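Local coordinates for putative regulatory protein (Streptomyces coelicolor A3, PDB 2PZ9) that is probably a DNA-binding transcriptional regulator of the TetR family, assembling as an all-helical two-chain unit, at residues A[34-39]-A[78-83]; A[102-107]-A[203-208]; A[173-178]-A[207-212]. All blocks are in the same frame, centred on the assembly; numbering follows the deposited sequence.

Contact 1. Residues A[34-39]-A[78-83]; sequences RIVAAA and YAHVAE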
loop_
_atom_site.group_PDB
_atom_site.type_symbol
_atom_site.label_atom_id
_atom_site.label_comp_id
_atom_site.label_asym_id
_atom_site.label_seq_id
_atom_site.Cartn_x
_atom_site.Cartn_y
_atom_site.Cartn_z
ATOM N N ARG A 34 13.380 -24.119 -9.801
ATOM C CA ARG A 34 12.094 -24.722 -9.500
ATOM C C ARG A 34 11.648 -24.482 -8.064
ATOM O O ARG A 34 10.481 -24.180 -7.845
ATOM C CB ARG A 34 12.097 -26.208 -9.830
ATOM C CG ARG A 34 11.498 -26.495 -11.177
ATOM C CD ARG A 34 11.174 -27.952 -11.377
ATOM N NE ARG A 34 12.359 -28.744 -11.686
ATOM C CZ ARG A 34 13.002 -29.506 -10.805
ATOM N NH1 ARG A 34 12.589 -29.595 -9.543
ATOM N NH2 ARG A 34 14.065 -30.184 -11.188
ATOM N N ILE A 35 12.566 -24.612 -7.102
ATOM C CA ILE A 35 12.300 -24.260 -5.690
ATOM C C ILE A 35 11.952 -22.778 -5.541
ATOM O O ILE A 35 11.074 -22.401 -4.770
ATOM C CB ILE A 35 13.534 -24.555 -4.768
ATOM C CG1 ILE A 35 13.751 -26.060 -4.573
ATOM C CG2 ILE A 35 13.396 -23.861 -3.420
ATOM C CD1 ILE A 35 15.156 -26.419 -4.069
ATOM N N VAL A 36 12.674 -21.938 -6.261
ATOM C CA VAL A 36 12.483 -20.504 -6.155
ATOM C C VAL A 36 11.128 -20.120 -6.742
ATOM O O VAL A 36 10.351 -19.426 -6.098
ATOM C CB VAL A 36 13.631 -19.742 -6.849
ATOM C CG1 VAL A 36 13.235 -18.267 -7.131
ATOM C CG2 VAL A 36 14.894 -19.861 -6.018
ATOM N N ALA A 37 10.841 -20.594 -7.953
ATOM C CA ALA A 37 9.553 -20.322 -8.599
ATOM C C ALA A 37 8.398 -20.743 -7.698
ATOM O O ALA A 37 7.433 -20.002 -7.536
ATOM C CB ALA A 37 9.466 -21.024 -9.930
ATOM N N ALA A 38 8.515 -21.924 -7.102
ATOM C CA ALA A 38 7.487 -22.451 -6.214
ATOM C C ALA A 38 7.433 -21.696 -4.895
ATOM O O ALA A 38 6.357 -21.524 -4.323
ATOM C CB ALA A 38 7.679 -23.959 -5.975
ATOM N N ALA A 39 8.580 -21.242 -4.405
ATOM C CA ALA A 39 8.593 -20.438 -3.184
ATOM C C ALA A 39 7.922 -19.067 -3.399
ATOM O O ALA A 39 7.233 -18.577 -2.508
ATOM C CB ALA A 39 10.016 -20.294 -2.629
ATOM N N TYR A 78 12.811 -17.226 2.015
ATOM C CA TYR A 78 12.154 -15.943 1.761
ATOM C C TYR A 78 13.181 -14.876 1.357
ATOM O O TYR A 78 13.073 -14.302 0.264
ATOM C CB TYR A 78 11.288 -15.448 2.931
ATOM C CG TYR A 78 10.589 -14.116 2.608
ATOM C CD1 TYR A 78 11.135 -12.878 3.019
ATOM C CD2 TYR A 78 9.389 -14.089 1.869
ATOM C CE1 TYR A 78 10.507 -11.668 2.712
ATOM C CE2 TYR A 78 8.744 -12.876 1.559
ATOM C CZ TYR A 78 9.309 -11.673 1.977
ATOM O OH TYR A 78 8.670 -10.475 1.648
ATOM N N ALA A 79 14.181 -14.640 2.214
ATOM C CA ALA A 79 15.138 -13.550 2.001
ATOM C C ALA A 79 15.658 -13.591 0.578
ATOM O O ALA A 79 15.633 -12.578 -0.132
ATOM C CB ALA A 79 16.294 -13.612 3.015
ATOM N N HIS A 80 16.077 -14.794 0.171
ATOM C CA HIS A 80 16.609 -15.059 -1.166
ATOM C C HIS A 80 15.629 -14.639 -2.258
ATOM O O HIS A 80 15.988 -13.905 -3.198
ATOM C CB HIS A 80 16.945 -16.530 -1.312
ATOM C CG HIS A 80 17.663 -16.863 -2.580
ATOM N ND1 HIS A 80 18.991 -16.554 -2.788
ATOM C CD2 HIS A 80 17.246 -17.494 -3.706
ATOM C CE1 HIS A 80 19.357 -16.969 -3.990
ATOM N NE2 HIS A 80 18.318 -17.547 -4.567
ATOM N N VAL A 81 14.391 -15.087 -2.105
ATOM C CA VAL A 81 13.356 -14.784 -3.051
ATOM C C VAL A 81 13.111 -13.279 -3.164
ATOM O O VAL A 81 13.033 -12.749 -4.278
ATOM C CB VAL A 81 12.086 -15.511 -2.682
ATOM C CG1 VAL A 81 10.991 -15.145 -3.645
ATOM C CG2 VAL A 81 12.337 -17.026 -2.679
ATOM N N ALA A 82 13.022 -12.604 -2.016
ATOM C CA ALA A 82 12.819 -11.159 -1.956
ATOM C C ALA A 82 13.938 -10.439 -2.696
ATOM O O ALA A 82 13.653 -9.689 -3.637
ATOM C CB ALA A 82 12.731 -10.687 -0.524
ATOM N N GLU A 83 15.193 -10.671 -2.286
ATOM C CA GLU A 83 16.371 -10.158 -3.009
ATOM C C GLU A 83 16.199 -10.303 -4.519
ATOM O O GLU A 83 16.151 -9.315 -5.257
ATOM C CB GLU A 83 17.635 -10.911 -2.595
ATOM C CG GLU A 83 18.191 -10.536 -1.224
ATOM C CD GLU A 83 19.162 -11.596 -0.636
ATOM O OE1 GLU A 83 20.236 -11.854 -1.252
ATOM O OE2 GLU A 83 18.853 -12.169 0.453
#

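Contact 2. Residues A[102-107]-A[203-208]; sequences GYAGIL and AALVTA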
loop_
_atom_site.group_PDB
_atom_site.type_symbol
_atom_site.label_atom_id
_atom_site.label_comp_id
_atom_site.label_asym_id
_atom_site.label_seq_id
_atom_site.Cartn_x
_atom_site.Cartn_y
_atom_site.Cartn_z
ATOM N N GLY A 102 6.421 8.523 -17.295
ATOM C CA GLY A 102 6.846 7.339 -18.007
ATOM C C GLY A 102 7.423 6.373 -16.994
ATOM O O GLY A 102 7.214 5.167 -17.092
ATOM N N TYR A 103 8.145 6.902 -16.014
ATOM C CA TYR A 103 8.665 6.089 -14.921
ATOM C C TYR A 103 7.525 5.359 -14.199
ATOM O O TYR A 103 7.624 4.165 -13.880
ATOM C CB TYR A 103 9.464 6.971 -13.944
ATOM C CG TYR A 103 9.951 6.263 -12.702
ATOM C CD1 TYR A 103 9.707 6.797 -11.427
ATOM C CD2 TYR A 103 10.652 5.048 -12.785
ATOM C CE1 TYR A 103 10.153 6.142 -10.248
ATOM C CE2 TYR A 103 11.111 4.383 -11.615
ATOM C CZ TYR A 103 10.856 4.937 -10.361
ATOM O OH TYR A 103 11.282 4.281 -9.229
ATOM N N ALA A 104 6.438 6.084 -13.953
ATOM C CA ALA A 104 5.307 5.543 -13.213
ATOM C C ALA A 104 4.644 4.445 -14.014
ATOM O O ALA A 104 4.231 3.448 -13.437
ATOM C CB ALA A 104 4.314 6.636 -12.880
ATOM N N GLY A 105 4.551 4.629 -15.334
ATOM C CA GLY A 105 3.975 3.628 -16.212
ATOM C C GLY A 105 4.813 2.377 -16.122
ATOM O O GLY A 105 4.287 1.272 -16.058
ATOM N N ILE A 106 6.125 2.560 -16.078
ATOM C CA ILE A 106 7.063 1.452 -15.936
ATOM C C ILE A 106 6.726 0.593 -14.687
ATOM O O ILE A 106 6.501 -0.619 -14.807
ATOM C CB ILE A 106 8.558 1.957 -16.078
ATOM C CG1 ILE A 106 9.092 1.641 -17.474
ATOM C CG2 ILE A 106 9.514 1.367 -15.068
ATOM C CD1 ILE A 106 8.853 2.747 -18.540
ATOM N N LEU A 107 6.623 1.228 -13.514
ATOM C CA LEU A 107 6.245 0.519 -12.271
ATOM C C LEU A 107 4.848 -0.069 -12.362
ATOM O O LEU A 107 4.584 -1.158 -11.847
ATOM C CB LEU A 107 6.333 1.442 -11.052
ATOM C CG LEU A 107 7.719 2.017 -10.767
ATOM C CD1 LEU A 107 7.721 3.293 -9.914
ATOM C CD2 LEU A 107 8.561 0.921 -10.108
ATOM N N ALA A 203 -3.354 5.073 -18.168
ATOM C CA ALA A 203 -3.393 6.442 -18.695
ATOM C C ALA A 203 -3.619 7.480 -17.581
ATOM O O ALA A 203 -2.899 8.477 -17.486
ATOM C CB ALA A 203 -4.427 6.567 -19.759
ATOM N N ALA A 204 -4.595 7.188 -16.720
ATOM C CA ALA A 204 -4.993 8.071 -15.654
ATOM C C ALA A 204 -3.762 8.291 -14.813
ATOM O O ALA A 204 -3.363 9.415 -14.545
ATOM C CB ALA A 204 -6.113 7.436 -14.824
ATOM N N LEU A 205 -3.137 7.196 -14.440
ATOM C CA LEU A 205 -2.044 7.252 -13.514
ATOM C C LEU A 205 -0.877 8.076 -14.080
ATOM O O LEU A 205 -0.295 8.918 -13.387
ATOM C CB LEU A 205 -1.613 5.839 -13.204
ATOM C CG LEU A 205 -0.140 5.681 -12.922
ATOM C CD1 LEU A 205 0.340 6.548 -11.761
ATOM C CD2 LEU A 205 0.043 4.226 -12.598
ATOM N N VAL A 206 -0.554 7.829 -15.347
ATOM C CA VAL A 206 0.519 8.525 -15.979
ATOM C C VAL A 206 0.160 10.004 -16.113
ATOM O O VAL A 206 1.021 10.895 -15.924
ATOM C CB VAL A 206 0.850 7.893 -17.310
ATOM C CG1 VAL A 206 1.735 8.811 -18.122
ATOM C CG2 VAL A 206 1.537 6.574 -17.081
ATOM N N THR A 207 -1.112 10.273 -16.400
ATOM C CA THR A 207 -1.591 11.630 -16.577
ATOM C C THR A 207 -1.501 12.345 -15.258
ATOM O O THR A 207 -1.076 13.489 -15.204
ATOM C CB THR A 207 -3.027 11.636 -17.088
ATOM O OG1 THR A 207 -3.062 11.004 -18.376
ATOM C CG2 THR A 207 -3.560 13.051 -17.211
ATOM N N ALA A 208 -1.863 11.657 -14.184
ATOM C CA ALA A 208 -1.795 12.233 -12.854
ATOM C C ALA A 208 -0.365 12.639 -12.486
ATOM O O ALA A 208 -0.136 13.683 -11.846
ATOM C CB ALA A 208 -2.365 11.267 -11.830
#

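Contact 3. Residues A[173-178]-A[207-212]; sequences NQIAMT and TAVEHM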
loop_
_atom_site.group_PDB
_atom_site.type_symbol
_atom_site.label_atom_id
_atom_site.label_comp_id
_atom_site.label_asym_id
_atom_site.label_seq_id
_atom_site.Cartn_x
_atom_site.Cartn_y
_atom_site.Cartn_z
ATOM N N ASN A 173 6.319 6.230 -6.499
ATOM C CA ASN A 173 6.164 4.858 -6.084
ATOM C C ASN A 173 4.782 4.462 -5.544
ATOM O O ASN A 173 4.270 3.391 -5.884
ATOM C CB ASN A 173 7.203 4.560 -5.045
ATOM C CG ASN A 173 8.499 4.221 -5.654
ATOM O OD1 ASN A 173 8.802 3.039 -5.812
ATOM N ND2 ASN A 173 9.265 5.230 -6.062
ATOM N N GLN A 174 4.201 5.306 -4.692
ATOM C CA GLN A 174 2.864 5.051 -4.154
ATOM C C GLN A 174 1.844 4.968 -5.254
ATOM O O GLN A 174 1.267 3.916 -5.451
ATOM C CB GLN A 174 2.415 6.135 -3.191
ATOM C CG GLN A 174 2.554 5.749 -1.796
ATOM C CD GLN A 174 1.742 4.533 -1.386
ATOM O OE1 GLN A 174 0.519 4.554 -1.392
ATOM N NE2 GLN A 174 2.433 3.485 -0.969
ATOM N N ILE A 175 1.650 6.093 -5.956
ATOM C CA ILE A 175 0.631 6.261 -7.005
ATOM C C ILE A 175 0.622 5.083 -7.978
ATOM O O ILE A 175 -0.441 4.632 -8.402
ATOM C CB ILE A 175 0.857 7.564 -7.832
ATOM C CG1 ILE A 175 1.454 8.662 -6.965
ATOM C CG2 ILE A 175 -0.436 8.115 -8.404
ATOM C CD1 ILE A 175 1.980 9.872 -7.797
ATOM N N ALA A 176 1.827 4.608 -8.295
ATOM C CA ALA A 176 2.068 3.509 -9.219
ATOM C C ALA A 176 1.510 2.185 -8.736
ATOM O O ALA A 176 1.118 1.353 -9.550
ATOM C CB ALA A 176 3.549 3.373 -9.466
HETATM N N MSE A 177 1.486 1.970 -7.426
HETATM C CA MSE A 177 0.918 0.736 -6.930
HETATM C C MSE A 177 -0.479 0.937 -6.420
HETATM O O MSE A 177 -0.977 0.189 -5.592
HETATM C CB MSE A 177 1.810 0.121 -5.902
HETATM C CG MSE A 177 3.102 -0.374 -6.501
HETATM SE SE MSE A 177 4.258 -0.022 -4.983
HETATM C CE MSE A 177 6.299 0.273 -5.781
ATOM N N THR A 178 -1.099 1.956 -6.990
ATOM C CA THR A 178 -2.471 2.368 -6.754
ATOM C C THR A 178 -3.524 1.251 -6.810
ATOM O O THR A 178 -4.413 1.209 -5.969
ATOM C CB THR A 178 -2.809 3.509 -7.723
ATOM O OG1 THR A 178 -3.954 4.210 -7.277
ATOM C CG2 THR A 178 -3.070 2.969 -9.088
ATOM N N THR A 207 -1.112 10.273 -16.400
ATOM C CA THR A 207 -1.591 11.630 -16.577
ATOM C C THR A 207 -1.501 12.345 -15.258
ATOM O O THR A 207 -1.076 13.489 -15.204
ATOM C CB THR A 207 -3.027 11.636 -17.088
ATOM O OG1 THR A 207 -3.062 11.004 -18.376
ATOM C CG2 THR A 207 -3.560 13.051 -17.211
ATOM N N ALA A 208 -1.863 11.657 -14.184
ATOM C CA ALA A 208 -1.795 12.233 -12.854
ATOM C C ALA A 208 -0.365 12.639 -12.486
ATOM O O ALA A 208 -0.136 13.683 -11.846
ATOM C CB ALA A 208 -2.365 11.267 -11.830
ATOM N N VAL A 209 0.598 11.816 -12.879
ATOM C CA VAL A 209 1.979 12.067 -12.510
ATOM C C VAL A 209 2.480 13.205 -13.366
ATOM O O VAL A 209 3.232 14.070 -12.880
ATOM C CB VAL A 209 2.873 10.813 -12.638
ATOM C CG1 VAL A 209 4.342 11.143 -12.357
ATOM C CG2 VAL A 209 2.408 9.743 -11.681
ATOM N N GLU A 210 2.036 13.220 -14.629
ATOM C CA GLU A 210 2.258 14.375 -15.480
ATOM C C GLU A 210 1.747 15.656 -14.808
ATOM O O GLU A 210 2.441 16.678 -14.827
ATOM C CB GLU A 210 1.640 14.193 -16.860
ATOM C CG GLU A 210 1.524 15.501 -17.695
ATOM C CD GLU A 210 2.882 16.202 -18.000
ATOM O OE1 GLU A 210 3.934 15.509 -18.126
ATOM O OE2 GLU A 210 2.897 17.459 -18.131
ATOM N N HIS A 211 0.568 15.613 -14.191
ATOM C CA HIS A 211 0.069 16.811 -13.517
ATOM C C HIS A 211 0.928 17.232 -12.349
ATOM O O HIS A 211 1.173 18.404 -12.176
ATOM C CB HIS A 211 -1.395 16.683 -13.119
ATOM C CG HIS A 211 -2.329 16.844 -14.272
ATOM N ND1 HIS A 211 -2.803 15.774 -15.004
ATOM C CD2 HIS A 211 -2.841 17.952 -14.853
ATOM C CE1 HIS A 211 -3.588 16.215 -15.968
ATOM N NE2 HIS A 211 -3.626 17.532 -15.897
HETATM N N MSE A 212 1.423 16.287 -11.563
HETATM C CA MSE A 212 2.297 16.654 -10.457
HETATM C C MSE A 212 3.614 17.285 -10.866
HETATM O O MSE A 212 3.936 18.394 -10.437
HETATM C CB MSE A 212 2.604 15.457 -9.629
HETATM C CG MSE A 212 1.631 15.267 -8.560
HETATM SE SE MSE A 212 1.766 13.386 -8.157
HETATM C CE MSE A 212 3.464 13.289 -7.160
#

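Contact 1. Residues A[34-39]-A[78-83]
Ala39 and Val81 make the fully buried part of this contact, and the solvent side lies at His80, which meets Val36. The backbones come nearest at Val36 and Val81, where the CA atoms are 6.6 Å apart. Val81 points its CB toward residues 34-39. Its CG2 lies beside the backbone N, because CG1 takes the position anti to that N (chi1 178°). This turns CG2 onto the methyl of Ala39, and Val81 CG2 to Ala39 CB is 4.0 Å. Both residues are buried. Phe43 also touches Val81, while Ile56 and Leu77 pack on Ala39, adding apolar cover.

Solvent comes nearer at His80, which is partly exposed, although its partner Val36 is buried. The two side chains cross at about a right angle. The touch is made at the edge of the imidazole, with the methyl near the ring plane: Val36 CG2 lies 4.1 Å from His80 CD2. CB of His80 points toward residues 34-39, and with CG anti to the backbone N (chi1 -172°) the CD2 edge of the ring meets Val36. The ring also meets that of Phe71, with planes at about 55°, and touches Arg32. A bound sulfate, probably from the crystallisation liquor, sits about 5 Å from the side chain of Val36.

The two segments bury 149 Å² between them, both sides summed. The link is purely van der Waals, and backbone bonds such as Ala39 N to Ile35 O run within each helix. Helix 32-50 is packed here against helix 74-92, with the predicted helix-turn-helix lying between them in sequence. This is the arrangement of the TetR-type DNA-binding domain, where the helix before the helix-turn-helix packs on the helix after it.

Contact 2. Residues A[102-107]-A[203-208]
No flat group lies where Ala104 and Gly105 meet Leu205 and Val206; the one ring in these segments, that of Tyr103, leads away from helix 198-212. One face of this ring carries Leu107 CD1, 3.6 Å above the plane and offset toward the rim. Ile172 and Asn173 of helix 165-176 also touch the Tyr103 side chain, and its hydroxyl is hydrogen-bonded to Lys146 NZ.

On helix 100-113 the contact is made by two small residues. Gly105 and Val206 bring their CA atoms to 6.0 Å, the nearest backbone approach. Having no side chain, Gly105 offers its bare backbone to a methyl of Val206. Val206 CG2 lies 3.9 Å from Gly105 CA and 4.0 Å from Gly105 N. It gets there because CG1 is the branch set anti to the backbone N (chi1 166°), which leaves CG2 beside that N. Next to it, Ala104 CB meets the end of a longer side chain, with Leu205 CD1 at 4.1 Å. Phe108 and Ile175 also pack on Leu205, and Pro101 touches Val206.

On helix 198-212, Thr207 OG1 turns back to its own helix and donates to Ala203 O at 2.7 Å. The hydroxyl sits above the carbonyl plane, 45° out of it. The same oxygen also accepts from Thr207 N, so two donors hold it. Thr207 touches Trp163 of the second subunit, and Ala208 touches Met212 of that subunit.

Backbone bonds such as Ile106 N to Gly102 O run within each helix. Across the two helices, then, a glycine and an alanine on one side meet two branched side chains on the other, by van der Waals contact alone.

Contact 3. Residues A[173-178]-A[207-212]
Ile175 and Val209 bring the two backbones nearest, with CA atoms 8.1 Å apart. Residues 173-178 cover the last part of helix 165-176 and the turn after it. Residues 207-212 are the final part of helix 198-212. Both belong to the helical C-terminal domain of the TetR-like fold. In the turn, Met177 N bonds to Gln174 O at 2.8 Å, three residues back.

One side chain carries the contact on the first segment. Ile175 points its CB toward the other helix and reaches out with CD1. This methyl touches two residues about one turn apart. Val209 CG2 is 3.9 Å from Ile175 CD1. Met212, a selenomethionine, meets the same methyl tip to tip, its SE 3.5 Å and its CE 3.8 Å from Ile175 CD1. A bend at chi3 (75°) brings CE round to the isoleucine methyl as well as SE. All three residues are buried.

Helix 100-113 and the second subunit close in on these residues. Ala104 of helix 100-113 packs on Val209, and Leu171 of the second subunit packs on Ile175.

On helix 198-212, His211 bends back to its own backbone: ND1 donates to Thr207 O at 2.9 Å, from 56° above the carbonyl plane, while Thr207 CG2 lies in plane at the ring edge.

How the contacts relate
From the N terminus, contact 1 comes first and closes a loop of 38 residues that contains helices 53-59 and 64-70, within the probable DNA-binding part. Helix 74-92 then leads to helix 100-113 in the C-terminal domain. There contact 2 spans 95 residues to bring that helix to helix 198-212. Contact 3 starts inside this long loop, at residues 173-178, and ends on the same helix; the two share Thr207 and Ala208. Their centres are 6 Å apart, and Leu107 CB of contact 2 lies 3.7 Å from Ala176 CB of contact 3. Contact 1 is 29 and 30 Å away, centre to centre, across the chain's centre. Contacts 2 and 3 also touch the second subunit.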